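Local coordinates for protein BIFUNCTIONAL PROTEIN Proline utilization A (PutA) (Corynebacterium freiburgense, PDB 5UX5) that probably oxidises proline to glutamate through linked FAD-dependent proline dehydrogenase and NAD-dependent aldehyde dehydrogenase activities, with channelling of the intermediate between them, at residues Asp554-Glu559 / Asn595-Ile600. Sequence-based numbering, arbitrary orientation.
Sequences DPEVSE and NFPVAI
With CG anti to the backbone N (chi1 -172°) and the chain extended beyond it, Glu556 reaches from helix 550-574 to the turn Phe596-Ala599, placing its carboxylate where that turn becomes helix 599-611. The turn belongs to the Trp-Asn-Phe-Pro motif of aldehyde dehydrogenases, within the beta-alpha-beta crossover that links strand 580-591 to strand 614-618 of the Rossmann fold. The contact illustrates how a single acidic oxygen can hold a turn through two consecutive peptide N-H groups. Val598 N donates to Glu556 OE2 at 2.7 Å, meeting the oxygen nearly end-on to its C-O bond. Ala599 N donates to the same Glu556 OE2 at 3.0 Å, at 166°, and here OE2 offers its anti lone pair. The donors are the first residue of helix 599-611 and the one before it, and the helix dipole would be expected to stabilise the negative charge. The other oxygen, OE1, makes a salt bridge with Lys548, which also donates to Asn595 O and makes a cation-pi contact with Phe596, tying the carboxylate to the turn a second time. Glu556 OE1 lies 3.5 Å from Phe596 CD1, with the carboxylate and ring planes 59° apart. In relatives the motif's asparagine contributes to the oxyanion hole; here Asn595 ND2 bonds to Gln723 O, and the nearest atoms of its side chain and the bound NAD are about 7 Å apart. Beside the polar grip, Glu556 CA and Ala599 CA are 5.7 Å apart; Glu559 lies alongside the Ala599 methyl, its OE1 nearest, 3.6 Å from Ala599 CB, which also rests 3.5 Å from Glu556 CG.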
ATOM      1  N   ASP A 554      -9.310  -5.726  -4.578  1.00 31.66           N
ATOM      2  CA  ASP A 554      -9.632  -5.947  -3.165  1.00 24.97           C
ATOM      3  C   ASP A 554      -9.507  -4.706  -2.286  1.00 23.95           C
ATOM      4  O   ASP A 554     -10.420  -4.470  -1.479  1.00 32.96           O
ATOM      5  CB  ASP A 554      -8.796  -7.110  -2.629  1.00 30.44           C
ATOM      6  CG  ASP A 554      -9.163  -7.512  -1.190  1.00 30.36           C
ATOM      7  OD1 ASP A 554     -10.308  -7.969  -0.948  1.00 31.55           O
ATOM      8  OD2 ASP A 554      -8.272  -7.423  -0.306  1.00 28.38           O
ATOM      9  N   PRO A 555      -8.445  -3.889  -2.349  1.00 34.83           N
ATOM     10  CA  PRO A 555      -8.454  -2.644  -1.544  1.00 21.55           C
ATOM     11  C   PRO A 555      -9.565  -1.704  -1.937  1.00 36.32           C
ATOM     12  O   PRO A 555      -9.982  -0.873  -1.122  1.00 47.08           O
ATOM     13  CB  PRO A 555      -7.089  -2.004  -1.832  1.00 21.31           C
ATOM     14  CG  PRO A 555      -6.267  -3.060  -2.392  1.00 22.04           C
ATOM     15  CD  PRO A 555      -7.184  -4.022  -3.099  1.00 30.51           C
ATOM     16  N   GLU A 556     -10.055  -1.807  -3.173  1.00 37.81           N
ATOM     17  CA  GLU A 556     -11.125  -0.931  -3.627  1.00 34.22           C
ATOM     18  C   GLU A 556     -12.429  -1.255  -2.931  1.00 35.20           C
ATOM     19  O   GLU A 556     -13.230  -0.350  -2.644  1.00 32.04           O
ATOM     20  CB  GLU A 556     -11.292  -1.032  -5.146  1.00 33.22           C
ATOM     21  CG  GLU A 556     -12.243   0.008  -5.647  1.00 42.63           C
ATOM     22  CD  GLU A 556     -12.551  -0.064  -7.111  1.00 45.27           C
ATOM     23  OE1 GLU A 556     -11.696  -0.527  -7.897  1.00 44.80           O
ATOM     24  OE2 GLU A 556     -13.652   0.394  -7.477  1.00 45.74           O
ATOM     25  N   VAL A 557     -12.664  -2.543  -2.661  1.00 22.73           N
ATOM     26  CA  VAL A 557     -13.831  -2.935  -1.880  1.00 24.32           C
ATOM     27  C   VAL A 557     -13.694  -2.401  -0.457  1.00 23.79           C
ATOM     28  O   VAL A 557     -14.678  -2.006   0.181  1.00 23.01           O
ATOM     29  CB  VAL A 557     -14.015  -4.464  -1.937  1.00 27.05           C
ATOM     30  CG1 VAL A 557     -15.135  -4.915  -0.990  1.00 24.21           C
ATOM     31  CG2 VAL A 557     -14.299  -4.885  -3.375  1.00 24.47           C
ATOM     32  N   SER A 558     -12.469  -2.380   0.063  1.00 21.84           N
ATOM     33  CA  SER A 558     -12.271  -1.784   1.371  1.00 31.79           C
ATOM     34  C   SER A 558     -12.568  -0.298   1.339  1.00 34.21           C
ATOM     35  O   SER A 558     -13.209   0.222   2.266  1.00 32.32           O
ATOM     36  CB  SER A 558     -10.865  -2.060   1.871  1.00 33.29           C
ATOM     37  OG  SER A 558     -10.776  -3.457   2.095  1.00 41.57           O
ATOM     38  N   GLU A 559     -12.123   0.393   0.276  1.00 25.79           N
ATOM     39  CA  GLU A 559     -12.416   1.809   0.134  1.00 23.75           C
ATOM     40  C   GLU A 559     -13.924   2.044   0.111  1.00 33.92           C
ATOM     41  O   GLU A 559     -14.429   2.989   0.738  1.00 37.15           O
ATOM     42  CB  GLU A 559     -11.730   2.368  -1.121  1.00 25.69           C
ATOM     43  CG  GLU A 559     -11.547   3.907  -1.142  1.00 29.47           C
ATOM     44  CD  GLU A 559     -10.804   4.431  -2.377  1.00 33.16           C
ATOM     45  OE1 GLU A 559     -10.778   3.726  -3.389  1.00 30.88           O
ATOM     46  OE2 GLU A 559     -10.223   5.540  -2.349  1.00 41.71           O
ATOM     47  N   ASN A 595     -12.344   2.843 -14.042  1.00 34.70           N
ATOM     48  CA  ASN A 595     -11.099   2.324 -13.492  1.00 27.05           C
ATOM     49  C   ASN A 595     -11.237   1.939 -12.024  1.00 26.05           C
ATOM     50  O   ASN A 595     -10.489   1.093 -11.530  1.00 29.38           O
ATOM     51  CB  ASN A 595      -9.976   3.344 -13.678  1.00 26.87           C
ATOM     52  CG  ASN A 595     -10.209   4.617 -12.894  1.00 32.90           C
ATOM     53  OD1 ASN A 595     -11.330   4.901 -12.480  1.00 36.84           O
ATOM     54  ND2 ASN A 595      -9.141   5.379 -12.655  1.00 27.48           N
ATOM     55  N   PHE A 596     -12.139   2.584 -11.302  1.00 35.10           N
ATOM     56  CA  PHE A 596     -12.486   2.232  -9.926  1.00 30.89           C
ATOM     57  C   PHE A 596     -13.986   2.037  -9.850  1.00 31.50           C
ATOM     58  O   PHE A 596     -14.699   2.855  -9.265  1.00 30.80           O
ATOM     59  CB  PHE A 596     -12.036   3.312  -8.949  1.00 29.40           C
ATOM     60  CG  PHE A 596     -10.561   3.358  -8.741  1.00 32.29           C
ATOM     61  CD1 PHE A 596      -9.968   2.529  -7.795  1.00 30.02           C
ATOM     62  CD2 PHE A 596      -9.763   4.211  -9.491  1.00 30.81           C
ATOM     63  CE1 PHE A 596      -8.621   2.553  -7.589  1.00 26.75           C
ATOM     64  CE2 PHE A 596      -8.405   4.253  -9.291  1.00 34.49           C
ATOM     65  CZ  PHE A 596      -7.826   3.415  -8.323  1.00 34.09           C
ATOM     66  N   PRO A 597     -14.497   0.934 -10.403  1.00 34.30           N
ATOM     67  CA  PRO A 597     -15.939   0.814 -10.644  1.00 29.84           C
ATOM     68  C   PRO A 597     -16.790   0.452  -9.445  1.00 31.69           C
ATOM     69  O   PRO A 597     -18.011   0.354  -9.607  1.00 34.60           O
ATOM     70  CB  PRO A 597     -16.005  -0.289 -11.694  1.00 30.46           C
ATOM     71  CG  PRO A 597     -14.873  -1.152 -11.312  1.00 38.94           C
ATOM     72  CD  PRO A 597     -13.761  -0.227 -10.918  1.00 26.40           C
ATOM     73  N   VAL A 598     -16.259   0.322  -8.235  1.00 25.47           N
ATOM     74  CA  VAL A 598     -17.098   0.092  -7.068  1.00 24.98           C
ATOM     75  C   VAL A 598     -16.957   1.210  -6.033  1.00 33.68           C
ATOM     76  O   VAL A 598     -17.952   1.762  -5.569  1.00 44.67           O
ATOM     77  CB  VAL A 598     -16.829  -1.291  -6.445  1.00 25.14           C
ATOM     78  CG1 VAL A 598     -17.643  -1.462  -5.145  1.00 24.93           C
ATOM     79  CG2 VAL A 598     -17.186  -2.398  -7.470  1.00 26.28           C
ATOM     80  N   ALA A 599     -15.728   1.587  -5.693  1.00 30.26           N
ATOM     81  CA  ALA A 599     -15.530   2.587  -4.646  1.00 28.89           C
ATOM     82  C   ALA A 599     -15.947   3.990  -5.094  1.00 32.94           C
ATOM     83  O   ALA A 599     -16.587   4.732  -4.334  1.00 23.06           O
ATOM     84  CB  ALA A 599     -14.075   2.590  -4.201  1.00 33.88           C
ATOM     85  N   ILE A 600     -15.589   4.389  -6.307  1.00 30.74           N
ATOM     86  CA  ILE A 600     -15.920   5.753  -6.689  1.00 28.79           C
ATOM     87  C   ILE A 600     -17.423   5.925  -6.886  1.00 32.71           C
ATOM     88  O   ILE A 600     -17.989   6.842  -6.283  1.00 41.02           O
ATOM     89  CB  ILE A 600     -15.114   6.202  -7.910  1.00 28.32           C
ATOM     90  CG1 ILE A 600     -13.665   6.450  -7.443  1.00 26.27           C
ATOM     91  CG2 ILE A 600     -15.783   7.429  -8.553  1.00 23.31           C
ATOM     92  CD1 ILE A 600     -12.692   6.827  -8.524  1.00 31.02           C
TER